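Local atomic coordinates of D-methionine-binding lipoprotein MetQ (PDB entry 4YAH), a protein that binds methionine and serves as the substrate-binding component of an ATP-driven D-methionine permease in Escherichia coli. Residues D125-G130 with I196-I201. Sequence-based numbering, arbitrary orientation.
Sequences DELQDG and IALAVI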
ATOM      1  N   ASP A 125     -15.425  -7.079 -20.123  1.00 21.82           N
ATOM      2  CA  ASP A 125     -16.034  -7.458 -21.411  1.00 20.77           C
ATOM      3  C   ASP A 125     -15.244  -6.900 -22.583  1.00 22.94           C
ATOM      4  O   ASP A 125     -15.293  -7.443 -23.690  1.00 22.21           O
ATOM      5  CB  ASP A 125     -17.466  -6.939 -21.527  1.00 24.83           C
ATOM      6  CG  ASP A 125     -18.442  -7.685 -20.642  1.00 41.75           C
ATOM      7  OD1 ASP A 125     -18.079  -8.748 -20.096  1.00 45.86           O
ATOM      8  OD2 ASP A 125     -19.587  -7.198 -20.504  1.00 44.41           O
ATOM      9  N   GLU A 126     -14.556  -5.781 -22.345  1.00 20.13           N
ATOM     10  CA  GLU A 126     -13.820  -5.080 -23.397  1.00 20.55           C
ATOM     11  C   GLU A 126     -12.342  -5.441 -23.468  1.00 20.92           C
ATOM     12  O   GLU A 126     -11.615  -4.915 -24.310  1.00 21.48           O
ATOM     13  CB  GLU A 126     -13.895  -3.571 -23.201  1.00 25.62           C
ATOM     14  CG  GLU A 126     -15.262  -2.940 -23.104  1.00 26.28           C
ATOM     15  CD  GLU A 126     -15.143  -1.489 -22.617  1.00 39.97           C
ATOM     16  OE1 GLU A 126     -14.541  -0.656 -23.332  1.00 46.06           O
ATOM     17  OE2 GLU A 126     -15.614  -1.177 -21.506  1.00 35.61           O
ATOM     18  N   LEU A 127     -11.876  -6.297 -22.571  1.00 18.03           N
ATOM     19  CA  LEU A 127     -10.455  -6.611 -22.520  1.00 20.92           C
ATOM     20  C   LEU A 127     -10.055  -7.520 -23.684  1.00 22.40           C
ATOM     21  O   LEU A 127     -10.423  -8.694 -23.733  1.00 20.86           O
ATOM     22  CB  LEU A 127     -10.102  -7.255 -21.176  1.00 20.32           C
ATOM     23  CG  LEU A 127      -8.624  -7.466 -20.872  1.00 17.37           C
ATOM     24  CD1 LEU A 127      -7.879  -6.127 -20.809  1.00 19.53           C
ATOM     25  CD2 LEU A 127      -8.472  -8.206 -19.568  1.00 19.46           C
ATOM     26  N   GLN A 128      -9.279  -6.971 -24.610  1.00 20.35           N
ATOM     27  CA  GLN A 128      -8.839  -7.721 -25.776  1.00 21.39           C
ATOM     28  C   GLN A 128      -7.772  -8.741 -25.459  1.00 22.25           C
ATOM     29  O   GLN A 128      -6.938  -8.560 -24.549  1.00 24.16           O
ATOM     30  CB  GLN A 128      -8.298  -6.778 -26.847  1.00 22.51           C
ATOM     31  CG  GLN A 128      -9.244  -5.701 -27.246  1.00 23.20           C
ATOM     32  CD  GLN A 128      -8.693  -4.918 -28.396  1.00 27.98           C
ATOM     33  OE1 GLN A 128      -8.494  -5.461 -29.481  1.00 37.87           O
ATOM     34  NE2 GLN A 128      -8.414  -3.651 -28.167  1.00 29.09           N
ATOM     35  N   ASP A 129      -7.790  -9.817 -26.232  1.00 19.09           N
ATOM     36  CA  ASP A 129      -6.722 -10.795 -26.199  1.00 19.78           C
ATOM     37  C   ASP A 129      -5.390 -10.097 -26.421  1.00 20.59           C
ATOM     38  O   ASP A 129      -5.289  -9.164 -27.229  1.00 21.02           O
ATOM     39  CB  ASP A 129      -6.910 -11.861 -27.281  1.00 23.09           C
ATOM     40  CG  ASP A 129      -7.912 -12.923 -26.913  1.00 31.41           C
ATOM     41  OD1 ASP A 129      -8.597 -12.824 -25.860  1.00 23.31           O
ATOM     42  OD2 ASP A 129      -8.025 -13.873 -27.730  1.00 30.97           O
ATOM     43  N   GLY A 130      -4.367 -10.557 -25.705  1.00 20.37           N
ATOM     44  CA  GLY A 130      -3.025 -10.028 -25.876  1.00 19.47           C
ATOM     45  C   GLY A 130      -2.778  -8.726 -25.143  1.00 23.73           C
ATOM     46  O   GLY A 130      -1.706  -8.136 -25.277  1.00 28.63           O
ATOM     47  N   ILE A 196      -1.065  -0.493 -22.476  1.00 19.03           N
ATOM     48  CA  ILE A 196      -1.544  -0.924 -21.157  1.00 17.82           C
ATOM     49  C   ILE A 196      -3.057  -0.757 -21.038  1.00 18.33           C
ATOM     50  O   ILE A 196      -3.580   0.352 -20.955  1.00 16.95           O
ATOM     51  CB  ILE A 196      -0.839  -0.145 -20.027  1.00 18.84           C
ATOM     52  CG1 ILE A 196       0.681  -0.361 -20.096  1.00 26.61           C
ATOM     53  CG2 ILE A 196      -1.400  -0.522 -18.677  1.00 18.10           C
ATOM     54  CD1 ILE A 196       1.139  -1.734 -19.800  1.00 36.70           C
ATOM     55  N   ALA A 197      -3.756  -1.890 -21.031  1.00 17.58           N
ATOM     56  CA  ALA A 197      -5.210  -1.907 -21.033  1.00 18.86           C
ATOM     57  C   ALA A 197      -5.826  -1.900 -19.650  1.00 18.29           C
ATOM     58  O   ALA A 197      -7.005  -1.573 -19.481  1.00 19.86           O
ATOM     59  CB  ALA A 197      -5.698  -3.138 -21.797  1.00 20.28           C
ATOM     60  N   LEU A 198      -5.009  -2.251 -18.661  1.00 15.58           N
ATOM     61  CA  LEU A 198      -5.478  -2.506 -17.316  1.00 16.02           C
ATOM     62  C   LEU A 198      -4.271  -2.428 -16.394  1.00 15.65           C
ATOM     63  O   LEU A 198      -3.192  -2.881 -16.761  1.00 16.44           O
ATOM     64  CB  LEU A 198      -6.146  -3.883 -17.257  1.00 19.80           C
ATOM     65  CG  LEU A 198      -6.757  -4.370 -15.950  1.00 23.28           C
ATOM     66  CD1 LEU A 198      -7.944  -3.517 -15.553  1.00 24.98           C
ATOM     67  CD2 LEU A 198      -7.179  -5.835 -16.125  1.00 21.85           C
ATOM     68  N   ALA A 199      -4.456  -1.824 -15.225  1.00 16.91           N
ATOM     69  CA  ALA A 199      -3.396  -1.766 -14.211  1.00 15.53           C
ATOM     70  C   ALA A 199      -3.956  -2.008 -12.815  1.00 17.08           C
ATOM     71  O   ALA A 199      -4.963  -1.412 -12.434  1.00 16.82           O
ATOM     72  CB  ALA A 199      -2.686  -0.420 -14.247  1.00 17.77           C
ATOM     73  N   VAL A 200      -3.275  -2.851 -12.047  1.00 17.34           N
ATOM     74  CA  VAL A 200      -3.595  -3.028 -10.634  1.00 14.94           C
ATOM     75  C   VAL A 200      -2.669  -2.088  -9.867  1.00 15.25           C
ATOM     76  O   VAL A 200      -1.456  -2.225  -9.940  1.00 17.95           O
ATOM     77  CB  VAL A 200      -3.412  -4.478 -10.171  1.00 19.44           C
ATOM     78  CG1 VAL A 200      -3.732  -4.609  -8.702  1.00 16.94           C
ATOM     79  CG2 VAL A 200      -4.321  -5.392 -10.968  1.00 19.05           C
ATOM     80  N   ILE A 201      -3.263  -1.131  -9.165  1.00 14.28           N
ATOM     81  CA  ILE A 201      -2.521  -0.005  -8.606  1.00 14.68           C
ATOM     82  C   ILE A 201      -2.809   0.162  -7.122  1.00 14.99           C
ATOM     83  O   ILE A 201      -3.963   0.264  -6.717  1.00 17.36           O
ATOM     84  CB  ILE A 201      -2.875   1.325  -9.305  1.00 16.62           C
ATOM     85  CG1 ILE A 201      -2.854   1.151 -10.824  1.00 15.46           C
ATOM     86  CG2 ILE A 201      -1.921   2.418  -8.876  1.00 17.11           C
ATOM     87  CD1 ILE A 201      -3.148   2.430 -11.632  1.00 16.79           C
TER
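Leu127 meets Ala197 and Leu198 through its two methyl branches, a compact example of how a single apolar side chain can pack a connecting loop against a sheet. The contact is wholly apolar. CD1 packs against the methyl of Ala197, with Leu127 CD1 3.8 Å from Ala197 CB, while the other branch approaches the end of the next side chain more loosely, Leu127 CD2 lying 4.4 Å from Leu198 CD2. With CG anti to the backbone N (chi1 -171°) the leucine extends toward the strand, and chi2 of 63° turns CD1 to Ala197 and CD2 to Leu198. Consecutive strand residues normally face opposite sides of a sheet; here the backbone of Ala197 turns out of extended conformation (psi -18°), and both residues direct their CB toward the loop.

Polar bonding belongs to the surroundings. Strand 196-201 runs between strands 132-136 and 115-117 in the mixed five-stranded sheet of one lobe of this periplasmic-binding-protein fold; the backbone of Ala197 pairs with Gln132 while its carbonyl oxygen accepts from Ser118 OG. Gln128 O is hydrogen-bonded to Ser131 OG.

None of the three touching residues lines the methionine pocket. Between the segments the contact rests on van der Waals attraction and removal of apolar surface from water, without directional bonds: a small patch packing the 115-117 to 132-136 connection against the start of an interior strand.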